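Long-range contacts in 70 KDA protein (Xanthomonas sp., PDB 4B2N), which oxidatively cleaves natural rubber (latex) as a processive dioxygenase that carries two c-type hemes: residues 58-63 with 385-390; 368-373 with 645-650; 523-528 with 562-567. All blocks are in the same frame, centred on the assembly; numbering follows the deposited sequence.

In the fold
All three contacts touch the second heme c, the one held by Cys390, Cys393, His394 and His641. Contact 1 joins an N-terminal loop to the loop that runs into the heme-binding helix 391-394. Contact 2 lies about 14 Å from it, centre to centre, and joins the turn after helix 357-369 to the turn before helix 649-660. Contact 3 is about 16 Å from contact 2, again between centres, and sets helix 524-528 against a beta hairpin. Along the chain contacts 1 and 2 interleave, whereas both segments of contact 3 fall between those of contact 2. Parts distant in sequence thus meet beside one cofactor.

Contact 1 of 3, residues 58-63 with 385-390; sequences NAALQF and AGNGSC. With HEC (heme c), chain D.
Asn387 has its CG between the backbone N and the carbonyl carbon (chi1 86°), which lays the base of its amide group against the methyl of Ala60. Asn387 CG is 3.3 Å from Ala60 CB. Gln62 meets the other segment with its CG, which is 4.2 Å from Ala385 CB. Beyond it the chain bends at chi2 (-68°), which sets CD. The Gln62 amide lies over its own loop, where Gln62 NE2 donates to Ala59 O at 3.2 Å, from above the carbonyl plane. Gln62 NE2 also bonds Asn56 O.

The backbones come closest at Gly386. Its CA is 3.1 Å from Ala60 O. At its backbone angles a side chain would press on the preceding carbonyl, and Ala60 O also occupies that side. One residue on, Asn387 N donates to Ala60 O at 3.1 Å. The N-H lies on a lone pair in the carbonyl plane, with an angle of 147° at the hydrogen. Segment 385-390 leads directly into a CXXCH heme c motif, made of Cys390, Cys393 and His394. Cys390 SG is bound covalently to heme CAB, at 1.7 Å.

Just before Cys390, the side chain of Ser389 caps a backbone N at the turn into helix 391-394. Ser389 O also receives a hydrogen bond from Ser392 OG. The backbone of Gly388 pairs with Leu372. Nearer the start of the segment a water bridges the two chains, accepting from Gln62 N at 2.8 Å and donating to Ala385 O at 2.7 Å.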
loop_
_atom_site.group_PDB
_atom_site.type_symbol
_atom_site.label_atom_id
_atom_site.label_comp_id
_atom_site.label_asym_id
_atom_site.label_seq_id
_atom_site.Cartn_x
_atom_site.Cartn_y
_atom_site.Cartn_z
ATOM N N ASN A 58 -0.209 12.423 30.645
ATOM C CA ASN A 58 1.247 12.399 30.775
ATOM C C ASN A 58 1.902 11.112 30.326
ATOM O O ASN A 58 3.115 11.016 30.352
ATOM C CB ASN A 58 1.672 12.700 32.192
ATOM C CG ASN A 58 1.127 14.027 32.639
ATOM O OD1 ASN A 58 0.249 14.064 33.488
ATOM N ND2 ASN A 58 1.571 15.112 32.002
ATOM N N ALA A 59 1.109 10.133 29.904
ATOM C CA ALA A 59 1.667 8.872 29.419
ATOM C C ALA A 59 2.689 9.098 28.258
ATOM O O ALA A 59 2.633 10.098 27.536
ATOM C CB ALA A 59 0.553 7.910 28.978
ATOM N N ALA A 60 3.599 8.138 28.095
ATOM C CA ALA A 60 4.614 8.133 27.023
ATOM C C ALA A 60 3.990 8.177 25.637
ATOM O O ALA A 60 4.545 8.765 24.707
ATOM C CB ALA A 60 5.482 6.887 27.125
ATOM N N LEU A 61 2.838 7.543 25.496
ATOM C CA LEU A 61 2.185 7.509 24.173
ATOM C C LEU A 61 0.801 8.156 24.181
ATOM O O LEU A 61 -0.098 7.723 24.908
ATOM C CB LEU A 61 2.089 6.056 23.708
ATOM C CG LEU A 61 1.234 5.762 22.453
ATOM C CD1 LEU A 61 1.769 6.497 21.204
ATOM C CD2 LEU A 61 1.192 4.283 22.181
ATOM N N GLN A 62 0.618 9.180 23.364
ATOM C CA GLN A 62 -0.704 9.830 23.213
ATOM C C GLN A 62 -1.209 9.553 21.796
ATOM O O GLN A 62 -0.667 10.117 20.857
ATOM C CB GLN A 62 -0.573 11.326 23.406
ATOM C CG GLN A 62 0.039 11.618 24.769
ATOM C CD GLN A 62 -0.936 11.230 25.874
ATOM O OE1 GLN A 62 -2.091 11.571 25.802
ATOM N NE2 GLN A 62 -0.469 10.518 26.890
ATOM N N PHE A 63 -2.240 8.728 21.656
ATOM C CA PHE A 63 -2.793 8.451 20.314
ATOM C C PHE A 63 -3.437 9.677 19.712
ATOM O O PHE A 63 -4.064 10.472 20.403
ATOM C CB PHE A 63 -3.841 7.326 20.347
ATOM C CG PHE A 63 -3.322 6.023 20.883
ATOM C CD1 PHE A 63 -2.352 5.277 20.162
ATOM C CD2 PHE A 63 -3.779 5.521 22.145
ATOM C CE1 PHE A 63 -1.886 4.040 20.653
ATOM C CE2 PHE A 63 -3.270 4.309 22.661
ATOM C CZ PHE A 63 -2.333 3.548 21.902
ATOM N N ALA A 385 3.741 15.426 22.061
ATOM C CA ALA A 385 3.362 15.061 23.431
ATOM C C ALA A 385 3.790 13.616 23.629
ATOM O O ALA A 385 3.523 12.796 22.760
ATOM C CB ALA A 385 1.844 15.173 23.607
ATOM N N GLY A 386 4.399 13.288 24.760
ATOM C CA GLY A 386 4.750 11.870 25.036
ATOM C C GLY A 386 6.166 11.887 25.586
ATOM O O GLY A 386 6.668 12.951 25.967
ATOM N N ASN A 387 6.833 10.737 25.592
ATOM C CA ASN A 387 8.153 10.612 26.237
ATOM C C ASN A 387 9.358 10.603 25.263
ATOM O O ASN A 387 10.498 10.286 25.643
ATOM C CB ASN A 387 8.157 9.402 27.220
ATOM C CG ASN A 387 8.494 8.086 26.550
ATOM O OD1 ASN A 387 9.019 7.173 27.182
ATOM N ND2 ASN A 387 8.156 7.963 25.284
ATOM N N GLY A 388 9.115 10.977 24.002
ATOM C CA GLY A 388 10.193 11.144 23.028
ATOM C C GLY A 388 10.804 9.830 22.539
ATOM O O GLY A 388 11.859 9.840 21.813
ATOM N N SER A 389 10.198 8.711 22.963
ATOM C CA SER A 389 10.739 7.396 22.581
ATOM C C SER A 389 10.115 6.875 21.296
ATOM O O SER A 389 9.131 7.452 20.803
ATOM C CB SER A 389 10.488 6.383 23.681
ATOM O OG SER A 389 9.110 6.076 23.745
ATOM N N CYS A 390 10.697 5.812 20.723
ATOM C CA CYS A 390 10.045 5.144 19.544
ATOM C C CYS A 390 8.595 4.855 19.828
ATOM O O CYS A 390 7.706 5.051 18.977
ATOM C CB CYS A 390 10.675 3.789 19.332
ATOM S SG CYS A 390 12.475 3.769 19.251
HETATM FE FE HEC D . 9.847 5.977 13.393
HETATM C CHA HEC D . 9.043 5.374 10.087
HETATM C CHB HEC D . 11.598 2.878 13.617
HETATM C CHC HEC D . 11.082 6.768 16.479
HETATM C CHD HEC D . 7.374 8.321 13.593
HETATM N NA HEC D . 10.134 4.406 12.150
HETATM C C1A HEC D . 9.864 4.394 10.759
HETATM C C2A HEC D . 10.393 3.191 10.121
HETATM C C3A HEC D . 11.132 2.455 11.163
HETATM C C4A HEC D . 11.012 3.263 12.359
HETATM C CMA HEC D . 11.835 1.129 10.978
HETATM C CAA HEC D . 10.145 2.702 8.696
HETATM C CBA HEC D . 8.749 1.993 8.852
HETATM C CGA HEC D . 8.174 1.624 7.476
HETATM O O1A HEC D . 8.793 2.052 6.467
HETATM O O2A HEC D . 7.142 0.877 7.302
HETATM N NB HEC D . 11.146 4.958 14.786
HETATM C C1B HEC D . 11.745 3.768 14.760
HETATM C C2B HEC D . 12.556 3.424 15.932
HETATM C C3B HEC D . 12.409 4.621 16.781
HETATM C C4B HEC D . 11.537 5.473 15.989
HETATM C CMB HEC D . 13.321 2.141 16.160
HETATM C CAB HEC D . 13.045 4.919 18.122
HETATM C CBB HEC D . 14.433 5.076 18.067
HETATM N NC HEC D . 9.261 7.168 14.810
HETATM C C1C HEC D . 9.966 7.526 15.993
HETATM C C2C HEC D . 9.438 8.686 16.701
HETATM C C3C HEC D . 8.351 9.128 15.863
HETATM C C4C HEC D . 8.331 8.238 14.669
HETATM C CMC HEC D . 9.916 9.289 18.013
HETATM C CAC HEC D . 7.490 10.319 16.159
HETATM C CBC HEC D . 7.946 11.557 16.430
HETATM N ND HEC D . 8.451 6.635 12.149
HETATM C C1D HEC D . 7.575 7.620 12.314
HETATM C C2D HEC D . 6.726 7.982 11.187
HETATM C C3D HEC D . 7.222 7.125 10.135
HETATM C C4D HEC D . 8.276 6.375 10.813
HETATM C CMD HEC D . 5.629 9.014 11.120
HETATM C CAD HEC D . 6.723 7.046 8.711
HETATM C CBD HEC D . 7.686 7.935 7.909
HETATM C CGD HEC D . 7.370 7.947 6.432
HETATM O O1D HEC D . 7.192 9.003 5.811
HETATM O O2D HEC D . 7.266 6.851 5.922
HETATM O O HOH W 1 2.680 10.345 21.885
#

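Contact 2 of 3, residues 368-373 with 645-650; sequences HERDLW and QSLTDS
Arg370 turns its guanidinium edge toward the backbone of Ser646, while Leu647 sits over one of its faces. The arginine chain bends at chi2 (-75°), setting CD, and again at chi3, setting NE. The guanidinium lies beside its own loop. Arg370 NH2 donates to Ser646 O at 2.7 Å. The bond is bent, and the donor stands above the carbonyl plane. Arg370 NH1 donates to Asp371 O at 2.9 Å, and this acceptor lies in the guanidinium plane. Leu647 CD2 is 4.1 Å above that plane, offset toward the rim of the group.

Ser646 answers from its own side of the contact. Its OG lies between the backbone N and the carbonyl carbon (chi1 74°). Ser646 OG donates to Leu372 O at 2.6 Å, on a lone pair in the carbonyl plane. The two segments therefore exchange bonds: a side chain from each grips a main-chain carbonyl of the other.

Behind this polar pair, Leu372 and Leu647 cross obliquely. Their CD2 methyls are 3.4 Å apart, tighter than usual van der Waals contact. Both leucines also touch the heme, and Leu647 packs on Leu528 and Leu655. Just past the helix end, Asp371 OD1 accepts from Trp373 N, an Asx turn. In segment 645-650, Thr648 is the N-cap of helix 649-660. Its side chain caps a backbone N in the first turn, and its own N donates to Glu651 OE1, as in a capping box.

Glu651 OE2 makes a salt bridge with Arg370 NE. One carboxylate thus serves both the helix start and the arginine, and its negative charge probably helps to balance the guanidinium between these carbonyls.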
loop_
_atom_site.group_PDB
_atom_site.type_symbol
_atom_site.label_atom_id
_atom_site.label_comp_id
_atom_site.label_asym_id
_atom_site.label_seq_id
_atom_site.Cartn_x
_atom_site.Cartn_y
_atom_site.Cartn_z
ATOM N N HIS A 368 11.176 1.841 24.411
ATOM C CA HIS A 368 10.064 2.368 25.207
ATOM C C HIS A 368 10.445 3.539 26.115
ATOM O O HIS A 368 9.577 4.314 26.563
ATOM C CB HIS A 368 9.522 1.229 26.046
ATOM C CG HIS A 368 8.832 0.170 25.250
ATOM N ND1 HIS A 368 9.498 -0.909 24.708
ATOM C CD2 HIS A 368 7.500 0.070 24.856
ATOM C CE1 HIS A 368 8.592 -1.672 24.044
ATOM N NE2 HIS A 368 7.377 -1.083 24.155
ATOM N N GLU A 369 11.740 3.750 26.353
ATOM C CA GLU A 369 12.065 4.717 27.392
ATOM C C GLU A 369 13.024 5.808 27.031
ATOM O O GLU A 369 13.049 6.822 27.729
ATOM C CB GLU A 369 12.571 4.003 28.680
ATOM C CG GLU A 369 11.549 3.018 29.264
ATOM C CD GLU A 369 12.029 2.283 30.505
ATOM O OE1 GLU A 369 12.967 2.760 31.175
ATOM O OE2 GLU A 369 11.468 1.230 30.835
ATOM N N ARG A 370 13.821 5.619 25.976
ATOM C CA ARG A 370 14.882 6.599 25.682
ATOM C C ARG A 370 14.266 7.818 24.999
ATOM O O ARG A 370 13.639 7.699 23.950
ATOM C CB ARG A 370 15.995 5.982 24.823
ATOM C CG ARG A 370 17.409 6.559 25.074
ATOM C CD ARG A 370 17.642 7.936 24.492
ATOM N NE ARG A 370 18.990 8.069 23.897
ATOM C CZ ARG A 370 19.409 9.161 23.255
ATOM N NH1 ARG A 370 18.611 10.224 23.168
ATOM N NH2 ARG A 370 20.633 9.213 22.718
ATOM N N ASP A 371 14.422 8.990 25.607
ATOM C CA ASP A 371 13.894 10.205 25.015
ATOM C C ASP A 371 14.854 10.655 23.930
ATOM O O ASP A 371 16.006 10.930 24.208
ATOM C CB ASP A 371 13.735 11.290 26.071
ATOM C CG ASP A 371 13.112 12.599 25.524
ATOM O OD1 ASP A 371 12.973 12.853 24.260
ATOM O OD2 ASP A 371 12.755 13.403 26.407
ATOM N N LEU A 372 14.384 10.751 22.687
ATOM C CA LEU A 372 15.292 11.130 21.606
ATOM C C LEU A 372 15.715 12.577 21.654
ATOM O O LEU A 372 16.729 12.960 21.041
ATOM C CB LEU A 372 14.738 10.728 20.197
ATOM C CG LEU A 372 14.623 9.201 20.026
ATOM C CD1 LEU A 372 13.884 8.886 18.733
ATOM C CD2 LEU A 372 15.944 8.448 20.086
ATOM N N TRP A 373 14.926 13.364 22.391
ATOM C CA TRP A 373 15.174 14.775 22.659
ATOM C C TRP A 373 15.855 14.985 23.989
ATOM O O TRP A 373 15.969 16.117 24.423
ATOM C CB TRP A 373 13.852 15.538 22.678
ATOM C CG TRP A 373 13.235 15.722 21.328
ATOM C CD1 TRP A 373 13.287 16.857 20.508
ATOM C CD2 TRP A 373 12.453 14.724 20.568
ATOM N NE1 TRP A 373 12.582 16.647 19.347
ATOM C CE2 TRP A 373 12.075 15.377 19.311
ATOM C CE3 TRP A 373 12.035 13.409 20.809
ATOM C CZ2 TRP A 373 11.315 14.723 18.334
ATOM C CZ3 TRP A 373 11.286 12.744 19.806
ATOM C CH2 TRP A 373 10.938 13.389 18.600
ATOM N N GLN A 645 19.167 10.648 15.042
ATOM C CA GLN A 645 20.605 11.052 15.059
ATOM C C GLN A 645 21.183 11.211 16.461
ATOM O O GLN A 645 22.385 11.139 16.609
ATOM C CB GLN A 645 20.780 12.373 14.340
ATOM C CG GLN A 645 20.297 13.539 15.174
ATOM C CD GLN A 645 19.923 14.732 14.326
ATOM O OE1 GLN A 645 20.319 14.837 13.159
ATOM N NE2 GLN A 645 19.118 15.634 14.894
ATOM N N SER A 646 20.320 11.440 17.445
ATOM C CA SER A 646 20.727 11.658 18.844
ATOM C C SER A 646 21.116 10.318 19.499
ATOM O O SER A 646 21.736 10.317 20.575
ATOM C CB SER A 646 19.573 12.309 19.627
ATOM O OG SER A 646 18.492 11.377 19.910
ATOM N N LEU A 647 20.757 9.186 18.866
ATOM C CA LEU A 647 21.096 7.856 19.389
ATOM C C LEU A 647 22.598 7.608 19.356
ATOM O O LEU A 647 23.319 8.246 18.601
ATOM C CB LEU A 647 20.417 6.738 18.580
ATOM C CG LEU A 647 18.923 6.809 18.730
ATOM C CD1 LEU A 647 18.328 5.972 17.603
ATOM C CD2 LEU A 647 18.528 6.207 20.080
ATOM N N THR A 648 23.057 6.673 20.184
ATOM C CA THR A 648 24.429 6.198 20.071
ATOM C C THR A 648 24.421 4.982 19.195
ATOM O O THR A 648 23.372 4.325 19.057
ATOM C CB THR A 648 25.087 5.844 21.429
ATOM O OG1 THR A 648 24.439 4.682 22.028
ATOM C CG2 THR A 648 25.211 7.144 22.401
ATOM N N ASP A 649 25.568 4.675 18.587
ATOM C CA ASP A 649 25.646 3.452 17.805
ATOM C C ASP A 649 25.304 2.224 18.664
ATOM O O ASP A 649 24.715 1.262 18.155
ATOM C CB ASP A 649 27.027 3.278 17.180
ATOM C CG ASP A 649 27.229 4.103 15.922
ATOM O OD1 ASP A 649 26.357 4.871 15.444
ATOM O OD2 ASP A 649 28.348 4.013 15.415
ATOM N N SER A 650 25.695 2.220 19.948
ATOM C CA SER A 650 25.300 1.116 20.822
ATOM C C SER A 650 23.783 1.007 20.997
ATOM O O SER A 650 23.232 -0.122 20.999
ATOM C CB SER A 650 25.932 1.191 22.210
ATOM O OG SER A 650 27.308 1.009 21.999
#

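Contact 3 of 3, residues 523-528 with 562-567; sequences NLWGVL and WQKLGW. With HEC (heme c), chain D.
Asn523 and Gly566 form a single beta bridge, with their CA atoms 3.9 Å apart, and the chain then turns into helix 524-528 with Asn523 at its N-cap. The opposing chain is a beta hairpin of strands 560-561 and 566-567, closed by a G1 beta bulge in which Leu565 and Gly566 face Asp561. Its carbonyls take up the first N-H groups of the helix. Leu524 N donates to Leu565 O at 2.7 Å and weakly to Lys564 O. Trp525 N donates to Lys564 O at 3.0 Å in a nearly straight bond (173°).

Trp525 has CG anti to the backbone N (chi1 -177°), beside the extended Lys564 chain. The two side chains meet at a slant. Lys564 CG and CD lie against Trp525 CB and CG, and CE makes a CH-pi contact over the ring face. Lys564 NZ is 4.2 Å from the centroid of the five-membered ring of Trp525, 27° off its normal, a cation-pi contact. Trp525 NE1 bonds Asp532, and its ring also stacks with Trp653 of helix 649-660.

Next to these bonds, Leu524 CB packs on Leu565 CB at 3.8 Å. The helix lines one side of the heme pocket. Leu524 CG is 3.8 Å from heme CMA. Val527 CG1 lies 3.8 Å from heme C3A. Leu528 CD2 is 3.7 Å from the heme CMB methyl.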
loop_
_atom_site.group_PDB
_atom_site.type_symbol
_atom_site.label_atom_id
_atom_site.label_comp_id
_atom_site.label_asym_id
_atom_site.label_seq_id
_atom_site.Cartn_x
_atom_site.Cartn_y
_atom_site.Cartn_z
ATOM N N ASN A 523 17.967 0.222 4.716
ATOM C CA ASN A 523 18.037 -0.618 5.916
ATOM C C ASN A 523 17.645 0.102 7.182
ATOM O O ASN A 523 17.490 1.326 7.213
ATOM C CB ASN A 523 19.396 -1.373 6.061
ATOM C CG ASN A 523 20.602 -0.437 6.144
ATOM O OD1 ASN A 523 21.775 -0.787 5.712
ATOM N ND2 ASN A 523 20.376 0.724 6.685
ATOM N N LEU A 524 17.436 -0.663 8.235
ATOM C CA LEU A 524 16.941 -0.085 9.461
ATOM C C LEU A 524 17.976 0.779 10.140
ATOM O O LEU A 524 17.653 1.880 10.723
ATOM C CB LEU A 524 16.472 -1.202 10.398
ATOM C CG LEU A 524 15.114 -0.797 10.939
ATOM C CD1 LEU A 524 14.181 -1.979 10.922
ATOM C CD2 LEU A 524 15.289 -0.177 12.335
ATOM N N TRP A 525 19.227 0.309 10.094
ATOM C CA TRP A 525 20.370 1.163 10.482
ATOM C C TRP A 525 20.218 2.600 9.954
ATOM O O TRP A 525 20.382 3.567 10.683
ATOM C CB TRP A 525 21.657 0.512 9.988
ATOM C CG TRP A 525 22.864 1.282 10.414
ATOM C CD1 TRP A 525 23.625 2.158 9.645
ATOM C CD2 TRP A 525 23.473 1.287 11.741
ATOM N NE1 TRP A 525 24.649 2.692 10.414
ATOM C CE2 TRP A 525 24.601 2.203 11.678
ATOM C CE3 TRP A 525 23.190 0.656 12.941
ATOM C CZ2 TRP A 525 25.419 2.452 12.781
ATOM C CZ3 TRP A 525 24.027 0.905 14.052
ATOM C CH2 TRP A 525 25.108 1.787 13.975
ATOM N N GLY A 526 19.857 2.747 8.679
ATOM C CA GLY A 526 19.731 4.041 8.033
ATOM C C GLY A 526 18.608 4.899 8.592
ATOM O O GLY A 526 18.746 6.106 8.748
ATOM N N VAL A 527 17.487 4.282 8.900
ATOM C CA VAL A 527 16.417 4.954 9.613
ATOM C C VAL A 527 16.997 5.478 10.923
ATOM O O VAL A 527 16.687 6.597 11.327
ATOM C CB VAL A 527 15.270 3.967 9.858
ATOM C CG1 VAL A 527 14.191 4.602 10.727
ATOM C CG2 VAL A 527 14.707 3.490 8.500
ATOM N N LEU A 528 17.814 4.648 11.557
ATOM C CA LEU A 528 18.342 4.955 12.896
ATOM C C LEU A 528 19.524 5.903 12.869
ATOM O O LEU A 528 19.881 6.516 13.884
ATOM C CB LEU A 528 18.665 3.649 13.642
ATOM C CG LEU A 528 17.381 2.889 14.051
ATOM C CD1 LEU A 528 17.774 1.683 14.855
ATOM C CD2 LEU A 528 16.386 3.710 14.851
ATOM N N TRP A 562 21.447 -9.077 7.370
ATOM C CA TRP A 562 20.918 -9.532 8.626
ATOM C C TRP A 562 21.514 -8.752 9.781
ATOM O O TRP A 562 21.146 -8.991 10.921
ATOM C CB TRP A 562 21.052 -11.061 8.794
ATOM C CG TRP A 562 20.355 -11.687 7.655
ATOM C CD1 TRP A 562 20.901 -12.078 6.436
ATOM C CD2 TRP A 562 18.911 -11.849 7.523
ATOM N NE1 TRP A 562 19.908 -12.550 5.608
ATOM C CE2 TRP A 562 18.682 -12.431 6.208
ATOM C CE3 TRP A 562 17.827 -11.627 8.373
ATOM C CZ2 TRP A 562 17.385 -12.719 5.744
ATOM C CZ3 TRP A 562 16.545 -11.966 7.932
ATOM C CH2 TRP A 562 16.331 -12.504 6.643
ATOM N N GLN A 563 22.414 -7.812 9.526
ATOM C CA GLN A 563 22.928 -7.029 10.650
ATOM C C GLN A 563 22.280 -5.677 10.770
ATOM O O GLN A 563 21.797 -5.295 11.828
ATOM C CB GLN A 563 24.419 -6.805 10.577
ATOM C CG GLN A 563 25.225 -8.097 10.622
ATOM C CD GLN A 563 26.600 -7.890 9.992
ATOM O OE1 GLN A 563 27.113 -6.754 9.942
ATOM N NE2 GLN A 563 27.190 -8.967 9.477
ATOM N N LYS A 564 22.283 -4.955 9.671
ATOM C CA LYS A 564 21.664 -3.636 9.616
ATOM C C LYS A 564 20.172 -3.675 9.270
ATOM O O LYS A 564 19.503 -2.613 9.285
ATOM C CB LYS A 564 22.446 -2.801 8.595
ATOM C CG LYS A 564 23.748 -2.328 9.214
ATOM C CD LYS A 564 24.468 -1.356 8.319
ATOM C CE LYS A 564 25.905 -1.188 8.791
ATOM N NZ LYS A 564 26.475 0.027 8.148
ATOM N N LEU A 565 19.690 -4.872 8.844
ATOM C CA LEU A 565 18.266 -5.192 8.693
ATOM C C LEU A 565 17.729 -4.411 7.515
ATOM O O LEU A 565 17.139 -3.337 7.678
ATOM C CB LEU A 565 17.475 -4.871 9.974
ATOM C CG LEU A 565 16.671 -5.955 10.651
ATOM C CD1 LEU A 565 17.438 -7.267 10.768
ATOM C CD2 LEU A 565 16.255 -5.464 12.034
ATOM N N GLY A 566 17.910 -5.016 6.333
ATOM C CA GLY A 566 17.507 -4.408 5.069
ATOM C C GLY A 566 18.226 -5.025 3.878
ATOM O O GLY A 566 18.893 -6.048 4.044
ATOM N N TRP A 567 18.103 -4.403 2.688
ATOM C CA TRP A 567 18.815 -4.880 1.472
ATOM C C TRP A 567 20.280 -4.577 1.597
ATOM O O TRP A 567 20.662 -3.528 2.073
ATOM C CB TRP A 567 18.211 -4.281 0.190
ATOM C CG TRP A 567 16.810 -4.805 0.094
ATOM C CD1 TRP A 567 15.602 -4.148 0.419
ATOM C CD2 TRP A 567 16.452 -6.173 -0.246
ATOM N NE1 TRP A 567 14.547 -5.040 0.322
ATOM C CE2 TRP A 567 15.005 -6.272 -0.105
ATOM C CE3 TRP A 567 17.191 -7.319 -0.596
ATOM C CZ2 TRP A 567 14.314 -7.471 -0.365
ATOM C CZ3 TRP A 567 16.503 -8.491 -0.876
ATOM C CH2 TRP A 567 15.075 -8.577 -0.744
HETATM FE FE HEC D . 9.847 5.977 13.393
HETATM C CHA HEC D . 9.043 5.374 10.087
HETATM C CHB HEC D . 11.598 2.878 13.617
HETATM C CHC HEC D . 11.082 6.768 16.479
HETATM C CHD HEC D . 7.374 8.321 13.593
HETATM N NA HEC D . 10.134 4.406 12.150
HETATM C C1A HEC D . 9.864 4.394 10.759
HETATM C C2A HEC D . 10.393 3.191 10.121
HETATM C C3A HEC D . 11.132 2.455 11.163
HETATM C C4A HEC D . 11.012 3.263 12.359
HETATM C CMA HEC D . 11.835 1.129 10.978
HETATM C CAA HEC D . 10.145 2.702 8.696
HETATM C CBA HEC D . 8.749 1.993 8.852
HETATM C CGA HEC D . 8.174 1.624 7.476
HETATM O O1A HEC D . 8.793 2.052 6.467
HETATM O O2A HEC D . 7.142 0.877 7.302
HETATM N NB HEC D . 11.146 4.958 14.786
HETATM C C1B HEC D . 11.745 3.768 14.760
HETATM C C2B HEC D . 12.556 3.424 15.932
HETATM C C3B HEC D . 12.409 4.621 16.781
HETATM C C4B HEC D . 11.537 5.473 15.989
HETATM C CMB HEC D . 13.321 2.141 16.160
HETATM C CAB HEC D . 13.045 4.919 18.122
HETATM C CBB HEC D . 14.433 5.076 18.067
HETATM N NC HEC D . 9.261 7.168 14.810
HETATM C C1C HEC D . 9.966 7.526 15.993
HETATM C C2C HEC D . 9.438 8.686 16.701
HETATM C C3C HEC D . 8.351 9.128 15.863
HETATM C C4C HEC D . 8.331 8.238 14.669
HETATM C CMC HEC D . 9.916 9.289 18.013
HETATM C CAC HEC D . 7.490 10.319 16.159
HETATM C CBC HEC D . 7.946 11.557 16.430
HETATM N ND HEC D . 8.451 6.635 12.149
HETATM C C1D HEC D . 7.575 7.620 12.314
HETATM C C2D HEC D . 6.726 7.982 11.187
HETATM C C3D HEC D . 7.222 7.125 10.135
HETATM C C4D HEC D . 8.276 6.375 10.813
HETATM C CMD HEC D . 5.629 9.014 11.120
HETATM C CAD HEC D . 6.723 7.046 8.711
HETATM C CBD HEC D . 7.686 7.935 7.909
HETATM C CGD HEC D . 7.370 7.947 6.432
HETATM O O1D HEC D . 7.192 9.003 5.811
HETATM O O2D HEC D . 7.266 6.851 5.922
#